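NADH dehydrogenase, putative (Plasmodium falciparum, PDB 5JWC) probably oxidises NADH and passes the electrons through a bound FAD to ubiquinone, as a type II NADH dehydrogenase, and binds the quinolone inhibitor RYL-552. Local coordinates at residues 251-255 with 256-260; 354-357 with 358-361; 116-119 with 120-124. All blocks are in the same frame, centred on the assembly; numbering follows the deposited sequence.

Contact 1 of 3, residues 251-255 with 256-260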
# COMPACT_ATOMS: atom_id res chain seq x y z
N GLU A 251 -12.84 -20.73 24.37
CA GLU A 251 -13.58 -19.95 25.33
C GLU A 251 -13.46 -18.45 25.06
O GLU A 251 -14.44 -17.71 25.17
CB GLU A 251 -13.08 -20.29 26.73
CG GLU A 251 -13.52 -19.38 27.84
CD GLU A 251 -12.88 -19.81 29.15
OE1 GLU A 251 -12.31 -18.95 29.87
OE2 GLU A 251 -12.92 -21.04 29.44
N ASN A 252 -12.26 -17.99 24.69
CA ASN A 252 -12.09 -16.59 24.37
C ASN A 252 -12.93 -16.25 23.12
O ASN A 252 -13.59 -15.21 23.07
CB ASN A 252 -10.61 -16.26 24.15
CG ASN A 252 -10.31 -14.78 24.33
OD1 ASN A 252 -10.81 -14.15 25.26
ND2 ASN A 252 -9.51 -14.22 23.42
N PHE A 253 -12.94 -17.15 22.13
CA PHE A 253 -13.71 -16.93 20.91
C PHE A 253 -15.22 -16.90 21.22
O PHE A 253 -15.92 -16.01 20.74
CB PHE A 253 -13.39 -18.00 19.85
CG PHE A 253 -12.14 -17.69 19.02
CD1 PHE A 253 -11.20 -16.76 19.46
CD2 PHE A 253 -11.94 -18.31 17.80
CE1 PHE A 253 -10.06 -16.46 18.69
CE2 PHE A 253 -10.80 -18.02 17.01
CZ PHE A 253 -9.86 -17.09 17.46
N HIS A 254 -15.72 -17.85 22.01
CA HIS A 254 -17.12 -17.80 22.50
C HIS A 254 -17.45 -16.47 23.13
O HIS A 254 -18.43 -15.82 22.76
CB HIS A 254 -17.39 -18.91 23.51
CG HIS A 254 -17.49 -20.27 22.93
ND1 HIS A 254 -17.79 -20.48 21.57
CD2 HIS A 254 -17.33 -21.50 23.44
CE1 HIS A 254 -17.81 -21.75 21.32
NE2 HIS A 254 -17.53 -22.42 22.45
N ASN A 255 -16.62 -16.04 24.07
CA ASN A 255 -16.83 -14.77 24.74
C ASN A 255 -16.83 -13.59 23.77
O ASN A 255 -17.45 -12.56 24.05
CB ASN A 255 -15.77 -14.55 25.83
CG ASN A 255 -15.85 -15.61 26.96
OD1 ASN A 255 -16.71 -16.49 26.95
ND2 ASN A 255 -14.91 -15.52 27.91
N LEU A 256 -16.17 -13.74 22.62
CA LEU A 256 -16.19 -12.68 21.60
C LEU A 256 -17.31 -12.90 20.59
O LEU A 256 -17.45 -12.14 19.63
CB LEU A 256 -14.85 -12.60 20.86
CG LEU A 256 -13.71 -11.94 21.62
CD1 LEU A 256 -12.36 -12.34 21.04
CD2 LEU A 256 -13.89 -10.41 21.63
N ASN A 257 -18.11 -13.95 20.80
CA ASN A 257 -19.25 -14.28 19.94
C ASN A 257 -18.83 -14.66 18.52
O ASN A 257 -19.59 -14.50 17.55
CB ASN A 257 -20.26 -13.13 19.93
CG ASN A 257 -20.86 -12.89 21.30
OD1 ASN A 257 -20.71 -11.81 21.87
ND2 ASN A 257 -21.49 -13.92 21.86
N ILE A 258 -17.63 -15.22 18.42
CA ILE A 258 -17.18 -15.88 17.21
C ILE A 258 -17.84 -17.26 17.14
O ILE A 258 -17.88 -17.96 18.14
CB ILE A 258 -15.64 -16.03 17.20
CG1 ILE A 258 -14.97 -14.66 17.03
CG2 ILE A 258 -15.19 -16.99 16.11
CD1 ILE A 258 -13.54 -14.60 17.56
N ASN A 259 -18.36 -17.64 15.97
CA ASN A 259 -18.87 -19.00 15.83
C ASN A 259 -17.72 -19.98 15.66
O ASN A 259 -17.04 -19.97 14.63
CB ASN A 259 -19.83 -19.12 14.65
CG ASN A 259 -21.21 -18.57 14.97
OD1 ASN A 259 -21.36 -17.40 15.30
ND2 ASN A 259 -22.22 -19.43 14.88
N VAL A 260 -17.53 -20.84 16.65
CA VAL A 260 -16.47 -21.84 16.56
C VAL A 260 -17.03 -23.15 16.03
O VAL A 260 -17.72 -23.89 16.74
CB VAL A 260 -15.81 -22.09 17.91
CG1 VAL A 260 -14.67 -23.08 17.73
CG2 VAL A 260 -15.29 -20.78 18.49
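F253 sets CG beside its backbone nitrogen (chi1 -83°), and I258 swings CG1 the same way (chi1 -69°), which carries CD1 over one face of the F253 ring. I258 CD1 sits 3.8 Å from the centroid of the F253 ring, close to the normal but displaced toward the rim, a CH-pi contact. The second branch, I258 CG2, reaches F253 CD2 at 3.9 Å, so both arms of the isoleucine are used. V260 approaches differently: its CG2 lies at the ring edge and meets F253 CB at 3.6 Å. V260 CG2 is also 3.9 Å from H254 CE1, and the valine and histidine side chains cross at about a right angle there. What folds these residues back on each other is the end of helix 243-255, closed by a Schellman motif. N257 takes up positive phi (65°); I258 N bonds to F253 O at 3.0 Å, and N257 N bonds to H254 O at 2.7 Å, the latter from well above the carbonyl plane. The bonds of L256 N to the carbonyls of N252 and F253 are weak. Beyond the cap the chain runs into strand 259-262, completing a beta-alpha-beta unit with strand 227-232 in the parallel, Rossmann-like sheet; N259 makes the backbone bonds to I228 and I230. F253 also packs on V201 and T204 of helix 198-218. Nearby, N252 and L256 run side by side, with N252 ND2 4.2 Å from L256 CD1, while that amide nitrogen is hydrogen-bonded to the carbonyls of I464 and G465. The L256 side chain comes within about 4 Å of a bound molecule of the inhibitor RYL-552.

Contact 2 of 3, residues 354-357 with 358-361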
# COMPACT_ATOMS: atom_id res chain seq x y z
N HIS A 354 24.43 -49.27 9.90
CA HIS A 354 25.76 -49.12 10.48
C HIS A 354 25.85 -49.77 11.86
O HIS A 354 26.60 -49.33 12.74
CB HIS A 354 26.15 -47.64 10.55
CG HIS A 354 26.20 -46.97 9.21
ND1 HIS A 354 25.08 -46.57 8.53
CD2 HIS A 354 27.25 -46.68 8.40
CE1 HIS A 354 25.42 -46.05 7.37
NE2 HIS A 354 26.74 -46.10 7.27
N THR A 355 25.08 -50.84 12.05
CA THR A 355 24.96 -51.51 13.34
C THR A 355 26.32 -51.90 13.94
O THR A 355 26.65 -51.51 15.06
CB THR A 355 24.08 -52.76 13.22
OG1 THR A 355 22.87 -52.43 12.51
CG2 THR A 355 23.72 -53.31 14.60
N ASN A 356 27.13 -52.63 13.17
CA ASN A 356 28.43 -53.08 13.68
C ASN A 356 29.36 -51.95 14.06
O ASN A 356 30.07 -52.04 15.07
CB ASN A 356 29.11 -53.98 12.65
CG ASN A 356 28.31 -55.22 12.36
OD1 ASN A 356 27.72 -55.82 13.27
ND2 ASN A 356 28.27 -55.63 11.10
N GLU A 357 29.36 -50.88 13.27
CA GLU A 357 30.19 -49.73 13.60
C GLU A 357 29.77 -49.12 14.92
O GLU A 357 30.61 -48.73 15.74
CB GLU A 357 30.10 -48.68 12.49
CG GLU A 357 30.69 -49.15 11.19
CD GLU A 357 30.37 -48.21 10.05
OE1 GLU A 357 30.70 -47.00 10.16
OE2 GLU A 357 29.80 -48.68 9.04
N ILE A 358 28.47 -49.01 15.13
CA ILE A 358 27.96 -48.43 16.37
C ILE A 358 28.27 -49.33 17.56
O ILE A 358 28.66 -48.84 18.62
CB ILE A 358 26.45 -48.16 16.26
CG1 ILE A 358 26.22 -47.02 15.26
CG2 ILE A 358 25.87 -47.76 17.61
CD1 ILE A 358 24.80 -46.87 14.83
N ILE A 359 28.11 -50.63 17.39
CA ILE A 359 28.46 -51.58 18.44
C ILE A 359 29.90 -51.39 18.92
O ILE A 359 30.15 -51.28 20.12
CB ILE A 359 28.24 -53.03 17.98
CG1 ILE A 359 26.74 -53.32 17.91
CG2 ILE A 359 28.91 -54.02 18.94
CD1 ILE A 359 26.37 -54.52 17.07
N LYS A 360 30.84 -51.32 17.98
CA LYS A 360 32.25 -51.07 18.32
C LYS A 360 32.43 -49.77 19.09
O LYS A 360 33.19 -49.73 20.06
CB LYS A 360 33.10 -51.06 17.04
CG LYS A 360 33.04 -52.35 16.25
CD LYS A 360 34.06 -52.38 15.12
CE LYS A 360 33.67 -53.43 14.07
NZ LYS A 360 34.60 -53.42 12.90
N ILE A 361 31.74 -48.72 18.67
CA ILE A 361 31.81 -47.42 19.34
C ILE A 361 31.37 -47.49 20.81
O ILE A 361 31.93 -46.82 21.68
CB ILE A 361 30.94 -46.38 18.59
CG1 ILE A 361 31.55 -46.08 17.21
CG2 ILE A 361 30.80 -45.09 19.38
CD1 ILE A 361 30.69 -45.17 16.37
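I359 leans back over the turn that begins with T355, and its side chain can be followed outward atom by atom. I359 CB stands 3.6 Å from N356 O and only slightly farther from T355 O. With CG1 beside the backbone nitrogen (chi1 -73°) and the chain extended from there, I359 CG1 comes 3.4 Å from T355 O. At the tip, I359 CD1 stays by T355 O, 3.6 Å away, and touches T355 CG2 at 3.8 Å. The two side chains lie alongside one another, pointing the same way. T355 can offer its methyl because CG2 is anti to the backbone nitrogen, while OG1 lies beside the backbone nitrogen and hydrogen-bonds to H352 O and H407 ND1. In the backbone, I359 N bonds T355 O at 2.9 Å with an N-H...O angle of 166°, the second of four regular i to i+4 bonds that start from H354, the N-cap residue. K360 repeats the pattern one position on, K360 CG lying 3.2 Å from N356 O. Both T355 and I359 pack on F406 of helix 403-416, in the helical insertion domain. The chemistry is thus divided: the threonine gives its hydroxyl to polar partners and its methyl to an apolar strip, while T355 O receives a nearly straight bond from I359 N and is flanked by isoleucine carbons.

Contact 3 of 3, residues 116-119 with 120-124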
# COMPACT_ATOMS: atom_id res chain seq x y z
N ASN A 116 17.44 -23.35 -15.56
CA ASN A 116 16.65 -22.47 -16.41
C ASN A 116 15.65 -21.65 -15.60
O ASN A 116 14.92 -22.19 -14.76
CB ASN A 116 15.87 -23.27 -17.46
CG ASN A 116 16.75 -23.72 -18.61
OD1 ASN A 116 17.84 -23.19 -18.82
ND2 ASN A 116 16.26 -24.69 -19.37
N CYS A 117 15.63 -20.34 -15.86
CA CYS A 117 14.67 -19.44 -15.22
C CYS A 117 13.86 -18.68 -16.27
O CYS A 117 14.23 -18.65 -17.44
CB CYS A 117 15.39 -18.43 -14.32
SG CYS A 117 16.45 -19.18 -13.07
N ILE A 118 12.77 -18.05 -15.85
CA ILE A 118 12.08 -17.09 -16.69
C ILE A 118 11.90 -15.76 -15.96
O ILE A 118 11.84 -15.73 -14.72
CB ILE A 118 10.68 -17.57 -17.13
CG1 ILE A 118 9.85 -17.99 -15.92
CG2 ILE A 118 10.81 -18.70 -18.11
CD1 ILE A 118 8.41 -18.27 -16.23
N ASP A 119 11.82 -14.67 -16.72
CA ASP A 119 11.48 -13.37 -16.14
C ASP A 119 9.98 -13.17 -16.23
O ASP A 119 9.26 -14.04 -16.70
CB ASP A 119 12.25 -12.22 -16.82
CG ASP A 119 11.97 -12.08 -18.33
OD1 ASP A 119 12.79 -11.41 -19.00
OD2 ASP A 119 10.95 -12.61 -18.86
N ILE A 120 9.51 -12.01 -15.79
CA ILE A 120 8.08 -11.73 -15.69
C ILE A 120 7.44 -11.72 -17.09
O ILE A 120 6.22 -11.83 -17.22
CB ILE A 120 7.84 -10.39 -14.94
CG1 ILE A 120 6.39 -10.26 -14.44
CG2 ILE A 120 8.27 -9.19 -15.78
CD1 ILE A 120 6.01 -11.28 -13.39
N GLU A 121 8.26 -11.62 -18.13
CA GLU A 121 7.77 -11.63 -19.50
C GLU A 121 8.04 -12.95 -20.23
O GLU A 121 7.98 -13.03 -21.46
CB GLU A 121 8.36 -10.44 -20.27
CG GLU A 121 7.87 -9.09 -19.72
CD GLU A 121 8.65 -7.89 -20.25
OE1 GLU A 121 9.42 -8.04 -21.23
OE2 GLU A 121 8.50 -6.79 -19.67
N ASN A 122 8.34 -13.99 -19.45
CA ASN A 122 8.56 -15.35 -19.96
C ASN A 122 9.79 -15.50 -20.82
O ASN A 122 9.93 -16.48 -21.55
CB ASN A 122 7.34 -15.84 -20.74
CG ASN A 122 6.11 -15.99 -19.86
OD1 ASN A 122 6.15 -16.68 -18.84
ND2 ASN A 122 5.02 -15.34 -20.25
N ASN A 123 10.69 -14.53 -20.75
CA ASN A 123 11.99 -14.71 -21.38
C ASN A 123 12.84 -15.69 -20.58
O ASN A 123 12.93 -15.59 -19.35
CB ASN A 123 12.70 -13.37 -21.51
CG ASN A 123 11.90 -12.38 -22.33
OD1 ASN A 123 11.42 -12.71 -23.42
ND2 ASN A 123 11.71 -11.18 -21.80
N LYS A 124 13.45 -16.63 -21.28
CA LYS A 124 14.26 -17.66 -20.65
C LYS A 124 15.65 -17.16 -20.31
O LYS A 124 16.28 -16.43 -21.09
CB LYS A 124 14.35 -18.89 -21.56
CG LYS A 124 15.15 -20.05 -20.95
CD LYS A 124 15.07 -21.30 -21.82
CE LYS A 124 16.29 -22.19 -21.57
NZ LYS A 124 16.19 -23.52 -22.24
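D119 and N123 make the closest polar meeting in this tight turn. D119 OD2 takes two backbone donors from opposite faces of its plane: N123 N at 2.7 Å and E121 N at 3.0 Å, the latter closing an Asx turn. D119 OD1 uses its syn lone pair to receive N123 ND2, also at 3.0 Å and nearly in the amide plane, although the carboxylate and amide planes stand 75° apart. The aspartate can reach all three because its CG sits between the backbone nitrogen and the carbonyl carbon (chi1 61°), folding the carboxylate back over the turn. One shell out, the main chain closes the loop: N122 N bonds D119 O at 2.9 Å, and D119 N bonds N123 O at 3.0 Å. Past these, I118 faces K124 as a non-hydrogen-bonded antiparallel pair, and I118 CA makes a CH...O contact of 3.2 Å with N123 O. Farther out, the second subunit closes in: its N179 hydrogen-bonds D119 OD1, and its K174 forms a salt bridge with E121, so the turn is part of the dimer contact. The type I turn from D119 to N122, the positive phi at N122 (67°) and those two main-chain bonds define a type I plus G1 beta bulge hairpin, here joining strands 114-118 and 124-128 at the edge of the mixed sheet.

How the contacts relate
The three contacts follow one another along the chain as contact 3, contact 1, contact 2, and none touches another. Contacts 1 and 3 both belong to the pyridine nucleotide-disulphide oxidoreductase region but lie on opposite sides of the chain's centre, with centres 48 Å and nearest atoms about 35 Å apart. Contact 2, in the helical insertion domain, is 56 Å from contact 1 and 51 Å from contact 3, centre to centre; its nearest atoms are about 46 Å from contact 1 and about 33 Å from contact 3. Their relation to ligands differs: contact 1 adjoins an inhibitor molecule, whereas in contact 3 the C117 side chain is about 7 Å from FAD.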